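Local structure of endoribonuclease L-PSP/chorismate mutase-like domain-containing protein (Shewanella oneidensis, 2OTM) at residues B[5-10]-B[85-90]; B[16-21]-B[76-81]; B[50-55]-B[66-71]; B[54-59]-B[100-105]. The protein is of unknown function but belongs to the YjgF-like family and may act as an endoribonuclease. One frame throughout, in Å; residues are numbered along the deposited sequence. Where two conformers were deposited one is given.

Contacts 1, 2 and 3 gather round helix 62-84. Contact 3 packs the loop after strand 49-50 on it, contact 2 the 16-21 loop, and contact 1 ties helix 6-12 to the turn that follows helix 62-84. Contacts 1 and 2 touch through the Glu7-Lys81 salt bridge and through Leu10 on Leu17 and Leu87 on Ile77 and Lys81. Contact 3 is superficial and apolar; contacts 1 and 2 are partly buried, each with a bridging water, and contact 1 adds a direct carboxylate-to-backbone bond. Contact 4, also partly buried and about 33 Å from contact 1, centre to centre, joins two loops by backbone and amide hydrogen bonds; it shares Gly54 and Gln55 with contact 3.

Contact 1: residues B[5-10]-B[85-90]; sequences TPESRL and GELSRI
Glu7 reaches from helix 6-12 to the backbone of the turn at 85-90: its OE2 takes Leu87 N at 2.8 Å in an almost straight bond (174°), through the syn lone pair. The chain bends at chi2 (86°), which turns CD toward the turn. OE1 accepts from water 1 at 2.7 Å, and the same water donates to Glu86 OE1 and accepts from Ser88 N. It thus sits between two carboxylates whose nearest oxygens, Glu7 OE2 and Glu86 OE1, are 4.0 Å apart, and probably eases their repulsion. Beside this polar cluster Pro6 CB packs on Leu87 CB at 3.7 Å, Thr5 CG2 meets Ser88 OG at 3.4 Å, and Leu10 CD1 touches Leu87 CD1 more loosely. The contact joins the N-terminal helix of this YjgF-like domain to the 3-10 turn between helix 62-84 and strand 92-100. Lys81 of that long helix forms a salt bridge with Glu7 OE2 and also donates to Gly85 O. An alanine in place of Glu7 would probably leave Leu87 N without its acceptor and Lys81 without its counter-charge. Further out, Thr5 is the N-cap of helix 6-12: its OG1 accepts from Ser8 N at 3.0 Å, while Ser8 OG donates to Thr5 O at 2.7 Å, in the carbonyl plane and on a lone pair. Pro6 and Leu10 also pack on Ile123 of helix 109-124.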
loop_
_atom_site.group_PDB
_atom_site.type_symbol
_atom_site.label_atom_id
_atom_site.label_comp_id
_atom_site.label_asym_id
_atom_site.label_seq_id
_atom_site.Cartn_x
_atom_site.Cartn_y
_atom_site.Cartn_z
ATOM N N THR B 5 -30.533 -2.002 -4.994
ATOM C CA THR B 5 -29.216 -2.394 -5.446
ATOM C C THR B 5 -28.312 -1.160 -5.400
ATOM O O THR B 5 -28.800 -0.024 -5.373
ATOM C CB THR B 5 -29.267 -2.869 -6.898
ATOM O OG1 THR B 5 -29.830 -1.823 -7.694
ATOM C CG2 THR B 5 -30.097 -4.194 -7.081
ATOM N N PRO B 6 -26.985 -1.363 -5.435
ATOM C CA PRO B 6 -26.077 -0.216 -5.560
ATOM C C PRO B 6 -26.384 0.604 -6.829
ATOM O O PRO B 6 -26.367 1.834 -6.821
ATOM C CB PRO B 6 -24.690 -0.883 -5.625
ATOM C CG PRO B 6 -24.897 -2.177 -4.889
ATOM C CD PRO B 6 -26.252 -2.630 -5.354
ATOM N N GLU B 7 -26.736 -0.090 -7.892
ATOM C CA GLU B 7 -27.125 0.566 -9.120
ATOM C C GLU B 7 -28.310 1.514 -8.897
ATOM O O GLU B 7 -28.287 2.630 -9.407
ATOM C CB GLU B 7 -27.443 -0.450 -10.203
ATOM C CG GLU B 7 -26.243 -1.200 -10.775
ATOM C CD GLU B 7 -25.826 -2.458 -9.998
ATOM O OE1 GLU B 7 -26.309 -2.702 -8.865
ATOM O OE2 GLU B 7 -24.966 -3.195 -10.549
ATOM N N SER B 8 -29.328 1.101 -8.127
ATOM C CA SER B 8 -30.483 1.993 -7.891
ATOM C C SER B 8 -30.069 3.229 -7.095
ATOM O O SER B 8 -30.605 4.337 -7.305
ATOM C CB SER B 8 -31.637 1.246 -7.209
ATOM O OG SER B 8 -31.294 0.860 -5.897
ATOM N N ARG B 9 -29.102 3.059 -6.195
ATOM C CA ARG B 9 -28.625 4.172 -5.383
ATOM C C ARG B 9 -27.821 5.175 -6.209
ATOM O O ARG B 9 -27.881 6.395 -5.961
ATOM C CB ARG B 9 -27.808 3.665 -4.227
ATOM C CG ARG B 9 -28.630 2.883 -3.209
ATOM C CD ARG B 9 -27.742 2.400 -2.085
ATOM N NE ARG B 9 -28.376 1.346 -1.307
ATOM C CZ ARG B 9 -28.046 0.050 -1.294
ATOM N NH1 ARG B 9 -27.028 -0.430 -1.999
ATOM N NH2 ARG B 9 -28.749 -0.782 -0.524
ATOM N N LEU B 10 -27.059 4.667 -7.179
ATOM C CA LEU B 10 -26.386 5.540 -8.137
ATOM C C LEU B 10 -27.434 6.348 -8.916
ATOM O O LEU B 10 -27.308 7.558 -9.085
ATOM C CB LEU B 10 -25.507 4.725 -9.105
ATOM C CG LEU B 10 -24.218 4.108 -8.536
ATOM C CD1 LEU B 10 -23.698 2.996 -9.433
ATOM C CD2 LEU B 10 -23.100 5.176 -8.277
ATOM N N GLY B 85 -20.537 -7.584 -12.917
ATOM C CA GLY B 85 -21.822 -7.558 -13.624
ATOM C C GLY B 85 -22.921 -6.864 -12.856
ATOM O O GLY B 85 -23.534 -5.915 -13.369
ATOM N N GLU B 86 -23.188 -7.350 -11.646
ATOM C CA GLU B 86 -24.189 -6.806 -10.758
ATOM C C GLU B 86 -23.444 -6.447 -9.501
ATOM O O GLU B 86 -22.825 -7.303 -8.886
ATOM C CB GLU B 86 -25.256 -7.863 -10.472
ATOM C CG GLU B 86 -26.193 -8.152 -11.644
ATOM C CD GLU B 86 -27.150 -7.003 -11.933
ATOM O OE1 GLU B 86 -27.552 -6.272 -10.993
ATOM O OE2 GLU B 86 -27.502 -6.818 -13.114
ATOM N N LEU B 87 -23.507 -5.176 -9.119
ATOM C CA LEU B 87 -22.811 -4.701 -7.933
ATOM C C LEU B 87 -23.383 -5.327 -6.653
ATOM O O LEU B 87 -22.722 -5.319 -5.625
ATOM C CB LEU B 87 -22.851 -3.175 -7.874
ATOM C CG LEU B 87 -21.968 -2.417 -8.884
ATOM C CD1 LEU B 87 -22.274 -0.936 -8.852
ATOM C CD2 LEU B 87 -20.468 -2.658 -8.626
ATOM N N SER B 88 -24.609 -5.867 -6.719
ATOM C CA SER B 88 -25.159 -6.665 -5.606
ATOM C C SER B 88 -24.334 -7.882 -5.246
ATOM O O SER B 88 -24.478 -8.451 -4.177
ATOM C CB SER B 88 -26.560 -7.168 -5.973
ATOM O OG SER B 88 -27.438 -6.079 -6.081
ATOM N N ARG B 89 -23.514 -8.324 -6.182
ATOM C CA ARG B 89 -22.635 -9.482 -5.977
ATOM C C ARG B 89 -21.475 -9.204 -5.018
ATOM O O ARG B 89 -20.832 -10.130 -4.490
ATOM C CB ARG B 89 -22.134 -10.001 -7.313
ATOM C CG ARG B 89 -23.286 -10.529 -8.199
ATOM C CD ARG B 89 -22.873 -10.972 -9.600
ATOM N NE ARG B 89 -24.084 -11.458 -10.283
ATOM C CZ ARG B 89 -24.357 -11.375 -11.589
ATOM N NH1 ARG B 89 -23.496 -10.864 -12.447
ATOM N NH2 ARG B 89 -25.521 -11.840 -12.046
ATOM N N ILE B 90 -21.219 -7.938 -4.766
ATOM C CA ILE B 90 -20.164 -7.563 -3.806
ATOM C C ILE B 90 -20.654 -7.743 -2.374
ATOM O O ILE B 90 -21.639 -7.117 -1.955
ATOM C CB ILE B 90 -19.678 -6.135 -4.078
ATOM C CG1 ILE B 90 -18.927 -6.108 -5.422
ATOM C CG2 ILE B 90 -18.759 -5.584 -2.893
ATOM C CD1 ILE B 90 -18.748 -4.766 -6.007
HETATM O O HOH W 1 -26.758 -5.338 -8.567
#

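Contact 2: residues B[16-21]-B[76-81]; sequences ELPEVA and AIAQLK
Ala78 is the bump at the middle of this contact, and the 16-21 loop curls round it. Its CB points into a hollow lined by Pro18 O at 3.3 Å, Pro18 CD at 4.0 Å, Leu17 CB and Val20 CG2. On one flank the loop supplies a knob of its own, Leu17. Chi1 of -74° sets its CG anti to the carbonyl carbon; from CG the two methyls part. CD2 settles over the helix backbone, 3.7 Å from Ala78 N and 3.9 Å from Ile77 CG2, while CD1 rests on Lys81 CD at 3.7 Å. Leu17 thus lies between side chains one turn apart and crosses both at about a right angle. On the other flank Val20 is split in the same way. CG2 lies 3.7 Å from Ala78 O, and CG1 presses on the amide of Gln79, 3.5 Å from CD; its still closer approach to OE1 is too short to be relied on. The loop, which runs from helix 6-12 to strand 30-33, thereby covers one face of helix 62-84, whose other face sets Ala76 and Leu80 against Leu150 of the main sheet. Lys81 sends its ammonium away, to Glu7 and Gly85. Water 2 joins the segments, donating to Ala21 O and to Gln79 OE1 at 2.6 Å, and Leu17 N bonds to a glycerol, probably from the crystallisation liquor. With methyls packed on side chains and backbone atoms, and a water as the polar link, the fit rests mainly on hydrophobic burial and shape.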
loop_
_atom_site.group_PDB
_atom_site.type_symbol
_atom_site.label_atom_id
_atom_site.label_comp_id
_atom_site.label_asym_id
_atom_site.label_seq_id
_atom_site.Cartn_x
_atom_site.Cartn_y
_atom_site.Cartn_z
ATOM N N GLU B 16 -24.117 8.708 -13.091
ATOM C CA GLU B 16 -23.982 7.766 -14.183
ATOM C C GLU B 16 -22.575 7.214 -14.084
ATOM O O GLU B 16 -21.639 7.973 -13.863
ATOM C CB GLU B 16 -24.196 8.485 -15.522
ATOM C CG GLU B 16 -24.650 7.589 -16.658
ATOM N N LEU B 17 -22.423 5.905 -14.251
ATOM C CA LEU B 17 -21.087 5.304 -14.208
ATOM C C LEU B 17 -20.311 5.647 -15.472
ATOM O O LEU B 17 -20.800 5.475 -16.579
ATOM C CB LEU B 17 -21.152 3.790 -14.020
ATOM C CG LEU B 17 -21.542 3.320 -12.608
ATOM C CD1 LEU B 17 -21.752 1.813 -12.603
ATOM C CD2 LEU B 17 -20.518 3.712 -11.553
ATOM N N PRO B 18 -19.070 6.119 -15.322
ATOM C CA PRO B 18 -18.324 6.398 -16.537
ATOM C C PRO B 18 -17.877 5.128 -17.221
ATOM O O PRO B 18 -17.933 4.056 -16.635
ATOM C CB PRO B 18 -17.102 7.168 -16.033
ATOM C CG PRO B 18 -16.921 6.732 -14.670
ATOM C CD PRO B 18 -18.283 6.407 -14.114
ATOM N N GLU B 19 -17.419 5.279 -18.451
ATOM C CA GLU B 19 -16.738 4.215 -19.160
ATOM C C GLU B 19 -15.420 3.954 -18.444
ATOM O O GLU B 19 -14.780 4.878 -17.967
ATOM C CB GLU B 19 -16.478 4.612 -20.617
ATOM C CG GLU B 19 -17.748 4.945 -21.392
ATOM N N VAL B 20 -15.041 2.685 -18.357
ATOM C CA VAL B 20 -13.841 2.285 -17.641
ATOM C C VAL B 20 -12.598 2.671 -18.440
ATOM O O VAL B 20 -12.476 2.339 -19.618
ATOM C CB VAL B 20 -13.837 0.773 -17.368
ATOM C CG1 VAL B 20 -12.583 0.362 -16.590
ATOM C CG2 VAL B 20 -15.103 0.385 -16.621
ATOM N N ALA B 21 -11.675 3.380 -17.803
ATOM C CA ALA B 21 -10.457 3.812 -18.475
ATOM C C ALA B 21 -9.512 2.629 -18.724
ATOM O O ALA B 21 -9.548 1.613 -18.031
ATOM C CB ALA B 21 -9.747 4.874 -17.671
ATOM N N ALA B 76 -13.831 3.881 -10.012
ATOM C CA ALA B 76 -13.535 2.588 -9.392
ATOM C C ALA B 76 -14.764 1.673 -9.314
ATOM O O ALA B 76 -14.654 0.466 -9.496
ATOM C CB ALA B 76 -12.918 2.791 -7.984
ATOM N N ILE B 77 -15.919 2.246 -9.010
ATOM C CA ILE B 77 -17.190 1.469 -8.961
ATOM C C ILE B 77 -17.555 0.979 -10.356
ATOM O O ILE B 77 -18.008 -0.151 -10.529
ATOM C CB ILE B 77 -18.321 2.310 -8.340
ATOM C CG1 ILE B 77 -17.984 2.591 -6.859
ATOM C CG2 ILE B 77 -19.675 1.590 -8.445
ATOM C CD1 ILE B 77 -18.900 3.636 -6.145
ATOM N N ALA B 78 -17.319 1.808 -11.373
ATOM C CA ALA B 78 -17.513 1.377 -12.752
ATOM C C ALA B 78 -16.630 0.159 -13.048
ATOM O O ALA B 78 -17.060 -0.804 -13.704
ATOM C CB ALA B 78 -17.265 2.539 -13.744
ATOM N N GLN B 79 -15.411 0.171 -12.533
ATOM C CA GLN B 79 -14.489 -0.929 -12.761
ATOM C C GLN B 79 -15.023 -2.201 -12.101
ATOM O O GLN B 79 -14.966 -3.279 -12.680
ATOM C CB GLN B 79 -13.122 -0.572 -12.162
ATOM C CG GLN B 79 -12.041 -1.616 -12.401
ATOM C CD GLN B 79 -11.722 -1.712 -13.851
ATOM O OE1 GLN B 79 -11.042 -0.843 -14.384
ATOM N NE2 GLN B 79 -12.242 -2.747 -14.516
ATOM N N LEU B 80 -15.551 -2.056 -10.892
ATOM C CA LEU B 80 -16.085 -3.195 -10.144
ATOM C C LEU B 80 -17.300 -3.754 -10.870
ATOM O O LEU B 80 -17.467 -4.974 -10.949
ATOM C CB LEU B 80 -16.468 -2.793 -8.718
ATOM C CG LEU B 80 -15.326 -2.379 -7.784
ATOM C CD1 LEU B 80 -15.904 -1.972 -6.452
ATOM C CD2 LEU B 80 -14.287 -3.500 -7.637
ATOM N N LYS B 81 -18.140 -2.870 -11.394
ATOM C CA LYS B 81 -19.334 -3.324 -12.106
ATOM C C LYS B 81 -18.981 -4.113 -13.359
ATOM O O LYS B 81 -19.665 -5.083 -13.723
ATOM C CB LYS B 81 -20.227 -2.154 -12.513
ATOM C CG LYS B 81 -21.499 -2.631 -13.259
ATOM C CD LYS B 81 -22.700 -1.784 -12.971
ATOM C CE LYS B 81 -23.898 -2.195 -13.849
ATOM N NZ LYS B 81 -24.677 -3.369 -13.322
HETATM O O HOH W 2 -9.415 0.991 -15.360
#

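Contact 3: residues B[50-55]-B[66-71]; sequences LLYQGQ and YAACRL
Tyr52 lays one face of its ring over the methyl of Ala68. The CB stands 3.7 Å from the ring centroid and 17° off the ring normal, a CH-pi contact displaced toward the rim, so that CD2 and CG are the ring atoms nearest to it. The ring spans more than one residue of helix 62-84: at its far end OH comes within 3.5 Å of Ala67 CB, and at its edge, near the ring plane, CE2 meets Leu71 CD2 at 4.1 Å. Tyr52 has CG anti to its carbonyl carbon (chi1 -58°), which carries the ring from the loop toward the helix. Leu71 CD2 serves two neighbours, since Leu51 CD2 also reaches it at 3.7 Å, the two leucines crossing at about a right angle. A second ring, that of Tyr60, packs edge-to-face with Tyr52. An alanine in place of Tyr52 would probably open a gap above Ala68 and at the edge beside Leu71, and leave Tyr60 without its aromatic mate. Along the loop, Gln53 folds back and donates from NE2 to Leu50 O at 3.2 Å. The loop 50-55 covers the Ala67, Ala68 and Leu71 side of the helix. Strand 45-46 closes one margin, Leu46 packing on both Leu51 and Leu71. Ala68 and Cys69 touch Cys146 of strand 146-153, placing the helix against the main sheet, and Tyr66 and Arg70 turn to Asp118 and Glu122 of helix 109-124.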
loop_
_atom_site.group_PDB
_atom_site.type_symbol
_atom_site.label_atom_id
_atom_site.label_comp_id
_atom_site.label_asym_id
_atom_site.label_seq_id
_atom_site.Cartn_x
_atom_site.Cartn_y
_atom_site.Cartn_z
ATOM N N LEU B 50 -9.509 13.889 -17.698
ATOM C CA LEU B 50 -8.982 13.875 -16.339
ATOM C C LEU B 50 -9.268 15.238 -15.757
ATOM O O LEU B 50 -8.689 16.236 -16.168
ATOM C CB LEU B 50 -7.488 13.572 -16.330
ATOM C CG LEU B 50 -6.877 13.458 -14.941
ATOM C CD1 LEU B 50 -7.608 12.391 -14.163
ATOM C CD2 LEU B 50 -5.366 13.179 -15.040
ATOM N N LEU B 51 -10.199 15.289 -14.823
ATOM C CA LEU B 51 -10.789 16.555 -14.430
ATOM C C LEU B 51 -9.949 17.352 -13.446
ATOM O O LEU B 51 -10.068 18.570 -13.398
ATOM C CB LEU B 51 -12.183 16.321 -13.896
ATOM C CG LEU B 51 -13.305 17.237 -14.332
ATOM C CD1 LEU B 51 -13.448 17.217 -15.866
ATOM C CD2 LEU B 51 -14.584 16.757 -13.659
ATOM N N TYR B 52 -9.102 16.668 -12.692
ATOM C CA TYR B 52 -8.280 17.290 -11.647
ATOM C C TYR B 52 -6.818 16.937 -11.824
ATOM O O TYR B 52 -6.416 15.783 -11.666
ATOM C CB TYR B 52 -8.736 16.820 -10.289
ATOM C CG TYR B 52 -10.180 17.127 -10.006
ATOM C CD1 TYR B 52 -10.538 18.320 -9.427
ATOM C CD2 TYR B 52 -11.174 16.240 -10.328
ATOM C CE1 TYR B 52 -11.861 18.614 -9.147
ATOM C CE2 TYR B 52 -12.521 16.531 -10.072
ATOM C CZ TYR B 52 -12.843 17.710 -9.471
ATOM O OH TYR B 52 -14.160 18.018 -9.205
ATOM N N GLN B 53 -6.044 17.947 -12.177
ATOM C CA GLN B 53 -4.620 17.781 -12.381
ATOM C C GLN B 53 -3.860 18.846 -11.647
ATOM O O GLN B 53 -3.881 20.016 -12.027
ATOM C CB GLN B 53 -4.294 17.884 -13.855
ATOM C CG GLN B 53 -4.960 16.829 -14.706
ATOM C CD GLN B 53 -4.723 17.078 -16.173
ATOM O OE1 GLN B 53 -3.595 17.114 -16.619
ATOM N NE2 GLN B 53 -5.788 17.205 -16.931
ATOM N N GLY B 54 -3.204 18.451 -10.576
ATOM C CA GLY B 54 -2.498 19.391 -9.765
ATOM C C GLY B 54 -2.422 18.890 -8.334
ATOM O O GLY B 54 -2.486 17.702 -8.092
ATOM N N GLN B 55 -2.324 19.827 -7.395
ATOM C CA GLN B 55 -1.983 19.521 -6.028
ATOM C C GLN B 55 -2.975 20.158 -5.057
ATOM O O GLN B 55 -3.331 21.341 -5.194
ATOM C CB GLN B 55 -0.611 20.097 -5.767
ATOM C CG GLN B 55 -0.027 19.788 -4.421
ATOM C CD GLN B 55 1.391 20.317 -4.322
ATOM O OE1 GLN B 55 1.598 21.512 -4.261
ATOM N NE2 GLN B 55 2.352 19.442 -4.322
ATOM N N TYR B 66 -12.230 16.663 -2.323
ATOM C CA TYR B 66 -13.342 15.772 -1.955
ATOM C C TYR B 66 -14.093 15.323 -3.211
ATOM O O TYR B 66 -14.351 14.145 -3.424
ATOM C CB TYR B 66 -14.291 16.511 -1.026
ATOM C CG TYR B 66 -15.467 15.701 -0.545
ATOM C CD1 TYR B 66 -16.576 15.510 -1.346
ATOM C CD2 TYR B 66 -15.473 15.120 0.724
ATOM C CE1 TYR B 66 -17.680 14.746 -0.898
ATOM C CE2 TYR B 66 -16.580 14.379 1.173
ATOM C CZ TYR B 66 -17.661 14.191 0.353
ATOM O OH TYR B 66 -18.727 13.421 0.792
ATOM N N ALA B 67 -14.424 16.289 -4.046
ATOM C CA ALA B 67 -15.125 16.029 -5.323
ATOM C C ALA B 67 -14.272 15.131 -6.218
ATOM O O ALA B 67 -14.796 14.204 -6.889
ATOM C CB ALA B 67 -15.440 17.350 -6.000
ATOM N N ALA B 68 -12.947 15.361 -6.200
ATOM C CA ALA B 68 -12.049 14.553 -7.009
ATOM C C ALA B 68 -12.010 13.104 -6.556
ATOM O O ALA B 68 -12.066 12.193 -7.365
ATOM C CB ALA B 68 -10.651 15.127 -6.974
ATOM N N CYS B 69 -11.932 12.885 -5.254
ATOM C CA CYS B 69 -11.902 11.515 -4.736
ATOM C C CYS B 69 -13.218 10.808 -4.931
ATOM O O CYS B 69 -13.257 9.574 -5.123
ATOM C CB CYS B 69 -11.521 11.513 -3.281
ATOM S SG CYS B 69 -9.792 12.033 -3.005
ATOM N N ARG B 70 -14.297 11.577 -4.877
ATOM C CA ARG B 70 -15.628 11.044 -5.190
ATOM C C ARG B 70 -15.671 10.575 -6.651
ATOM O O ARG B 70 -16.161 9.476 -6.944
ATOM C CB ARG B 70 -16.696 12.101 -4.889
ATOM C CG ARG B 70 -18.140 11.682 -5.126
ATOM C CD ARG B 70 -19.105 12.823 -4.747
ATOM N NE ARG B 70 -20.506 12.544 -5.134
ATOM C CZ ARG B 70 -21.416 11.922 -4.373
ATOM N NH1 ARG B 70 -21.123 11.476 -3.167
ATOM N NH2 ARG B 70 -22.641 11.736 -4.830
ATOM N N LEU B 71 -15.174 11.390 -7.577
ATOM C CA LEU B 71 -15.205 11.043 -8.992
ATOM C C LEU B 71 -14.292 9.845 -9.300
ATOM O O LEU B 71 -14.666 8.956 -10.071
ATOM C CB LEU B 71 -14.831 12.246 -9.852
ATOM C CG LEU B 71 -14.937 12.121 -11.359
ATOM C CD1 LEU B 71 -16.317 11.606 -11.831
ATOM C CD2 LEU B 71 -14.533 13.463 -11.997
#

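Contact 4: residues B[54-59]-B[100-105]; sequences GQLGAD and LNVHQS. With NA (sodium ion), chain H.
A single parallel beta bridge pairs Leu56 with Val102, joining the loop before helix 62-84 to the segment that runs on from strand 92-100 of the mixed sheet in this YjgF-like domain. Leu56 N donates to Asn101 O at 2.7 Å and His103 N to Leu56 O at 2.8 Å, the two bonds flanking Val102. Gln55 reinforces the bridge with its side chain. With CG anti to the backbone N (chi1 -175°) and the chain extended beyond it, the amide lies across residues 101 to 103. NE2 donates to Asn101 OD1 at 2.9 Å, from above the plane of the Asn101 carbonyl, and the two amide planes stand 87° apart. Its other end, OE1, comes in at the edge of the His103 ring, 3.3 Å from CD2. Ser105 N donates to His103 ND1 from well out of the ring plane, and Ser105 OG and His103 ND1 share a hydrogen bond of 2.7 Å. Leu56 and Val102 lie side by side, CB to CG2 at 4.1 Å; Leu56 packs on His109 and Ala112 of helix 109-124, and Val102 also meets Val139 of a second subunit. Past the bridge the 54-59 loop turns back: Gln55 O accepts from both Ala58 N and Asp59 N, while Asp59 OD2 takes Gln55 N. The backbone oxygen of Asp59 binds a sodium ion at 2.3 Å, with water 3 as a further ligand.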
loop_
_atom_site.group_PDB
_atom_site.type_symbol
_atom_site.label_atom_id
_atom_site.label_comp_id
_atom_site.label_asym_id
_atom_site.label_seq_id
_atom_site.Cartn_x
_atom_site.Cartn_y
_atom_site.Cartn_z
ATOM N N GLY B 54 -3.204 18.451 -10.576
ATOM C CA GLY B 54 -2.498 19.391 -9.765
ATOM C C GLY B 54 -2.422 18.890 -8.334
ATOM O O GLY B 54 -2.486 17.702 -8.092
ATOM N N GLN B 55 -2.324 19.827 -7.395
ATOM C CA GLN B 55 -1.983 19.521 -6.028
ATOM C C GLN B 55 -2.975 20.158 -5.057
ATOM O O GLN B 55 -3.331 21.341 -5.194
ATOM C CB GLN B 55 -0.611 20.097 -5.767
ATOM C CG GLN B 55 -0.027 19.788 -4.421
ATOM C CD GLN B 55 1.391 20.317 -4.322
ATOM O OE1 GLN B 55 1.598 21.512 -4.261
ATOM N NE2 GLN B 55 2.352 19.442 -4.322
ATOM N N LEU B 56 -3.380 19.390 -4.056
ATOM C CA LEU B 56 -4.284 19.885 -3.005
ATOM C C LEU B 56 -3.632 20.977 -2.191
ATOM O O LEU B 56 -2.498 20.839 -1.720
ATOM C CB LEU B 56 -4.658 18.742 -2.057
ATOM C CG LEU B 56 -5.916 18.958 -1.249
ATOM C CD1 LEU B 56 -7.116 18.968 -2.221
ATOM C CD2 LEU B 56 -6.034 17.864 -0.139
ATOM N N GLY B 57 -4.341 22.085 -2.012
ATOM C CA GLY B 57 -3.816 23.210 -1.282
ATOM C C GLY B 57 -3.080 24.229 -2.129
ATOM O O GLY B 57 -2.861 25.363 -1.692
ATOM N N ALA B 58 -2.671 23.840 -3.330
ATOM C CA ALA B 58 -2.012 24.754 -4.253
ATOM C C ALA B 58 -2.931 25.081 -5.457
ATOM O O ALA B 58 -3.193 26.252 -5.761
ATOM C CB ALA B 58 -0.643 24.131 -4.729
ATOM N N ASP B 59 -3.408 24.039 -6.130
ATOM C CA ASP B 59 -4.254 24.160 -7.290
ATOM C C ASP B 59 -5.714 23.886 -6.981
ATOM O O ASP B 59 -6.592 24.365 -7.720
ATOM C CB ASP B 59 -3.806 23.164 -8.370
ATOM C CG ASP B 59 -2.353 23.307 -8.709
ATOM O OD1 ASP B 59 -1.968 24.415 -9.128
ATOM O OD2 ASP B 59 -1.594 22.339 -8.494
ATOM N N LEU B 100 -3.052 11.099 -2.817
ATOM C CA LEU B 100 -3.244 12.484 -3.238
ATOM C C LEU B 100 -1.935 13.192 -3.380
ATOM O O LEU B 100 -0.995 12.912 -2.647
ATOM C CB LEU B 100 -4.116 13.251 -2.228
ATOM C CG LEU B 100 -5.578 12.765 -2.118
ATOM C CD1 LEU B 100 -5.786 11.865 -0.926
ATOM C CD2 LEU B 100 -6.551 13.920 -2.053
ATOM N N ASN B 101 -1.882 14.166 -4.285
ATOM C CA ASN B 101 -0.756 15.099 -4.318
ATOM C C ASN B 101 -1.168 16.310 -3.490
ATOM O O ASN B 101 -2.183 16.944 -3.810
ATOM C CB ASN B 101 -0.446 15.535 -5.754
ATOM C CG ASN B 101 0.822 16.363 -5.840
ATOM O OD1 ASN B 101 1.447 16.686 -4.813
ATOM N ND2 ASN B 101 1.202 16.723 -7.051
ATOM N N VAL B 102 -0.409 16.590 -2.408
ATOM C CA VAL B 102 -0.821 17.564 -1.387
ATOM C C VAL B 102 0.347 18.518 -1.114
ATOM O O VAL B 102 1.489 18.105 -0.932
ATOM C CB VAL B 102 -1.284 16.839 -0.067
ATOM C CG1 VAL B 102 -1.776 17.838 0.982
ATOM C CG2 VAL B 102 -2.385 15.831 -0.381
ATOM N N HIS B 103 0.035 19.810 -1.113
ATOM C CA HIS B 103 1.012 20.835 -0.778
ATOM C C HIS B 103 1.302 20.841 0.736
ATOM O O HIS B 103 0.438 20.548 1.528
ATOM C CB HIS B 103 0.439 22.173 -1.170
ATOM C CG HIS B 103 1.428 23.275 -1.077
ATOM N ND1 HIS B 103 1.503 24.107 0.014
ATOM C CD2 HIS B 103 2.420 23.649 -1.916
ATOM C CE1 HIS B 103 2.479 24.977 -0.174
ATOM N NE2 HIS B 103 3.052 24.724 -1.338
ATOM N N GLN B 104 2.517 21.201 1.121
ATOM C CA GLN B 104 2.916 21.211 2.535
ATOM C C GLN B 104 1.992 22.026 3.436
ATOM O O GLN B 104 1.814 21.711 4.604
ATOM C CB GLN B 104 4.348 21.742 2.678
ATOM C CG GLN B 104 4.569 23.116 2.064
ATOM N N SER B 105 1.410 23.080 2.899
ATOM C CA SER B 105 0.524 23.962 3.689
ATOM C C SER B 105 -0.836 23.343 4.041
ATOM O O SER B 105 -1.661 23.990 4.688
ATOM C CB SER B 105 0.270 25.250 2.900
ATOM O OG SER B 105 -0.475 24.986 1.704
HETATM NA NA NA H . -7.631 26.262 -8.541
HETATM O O HOH W 3 -6.579 24.913 -10.459
#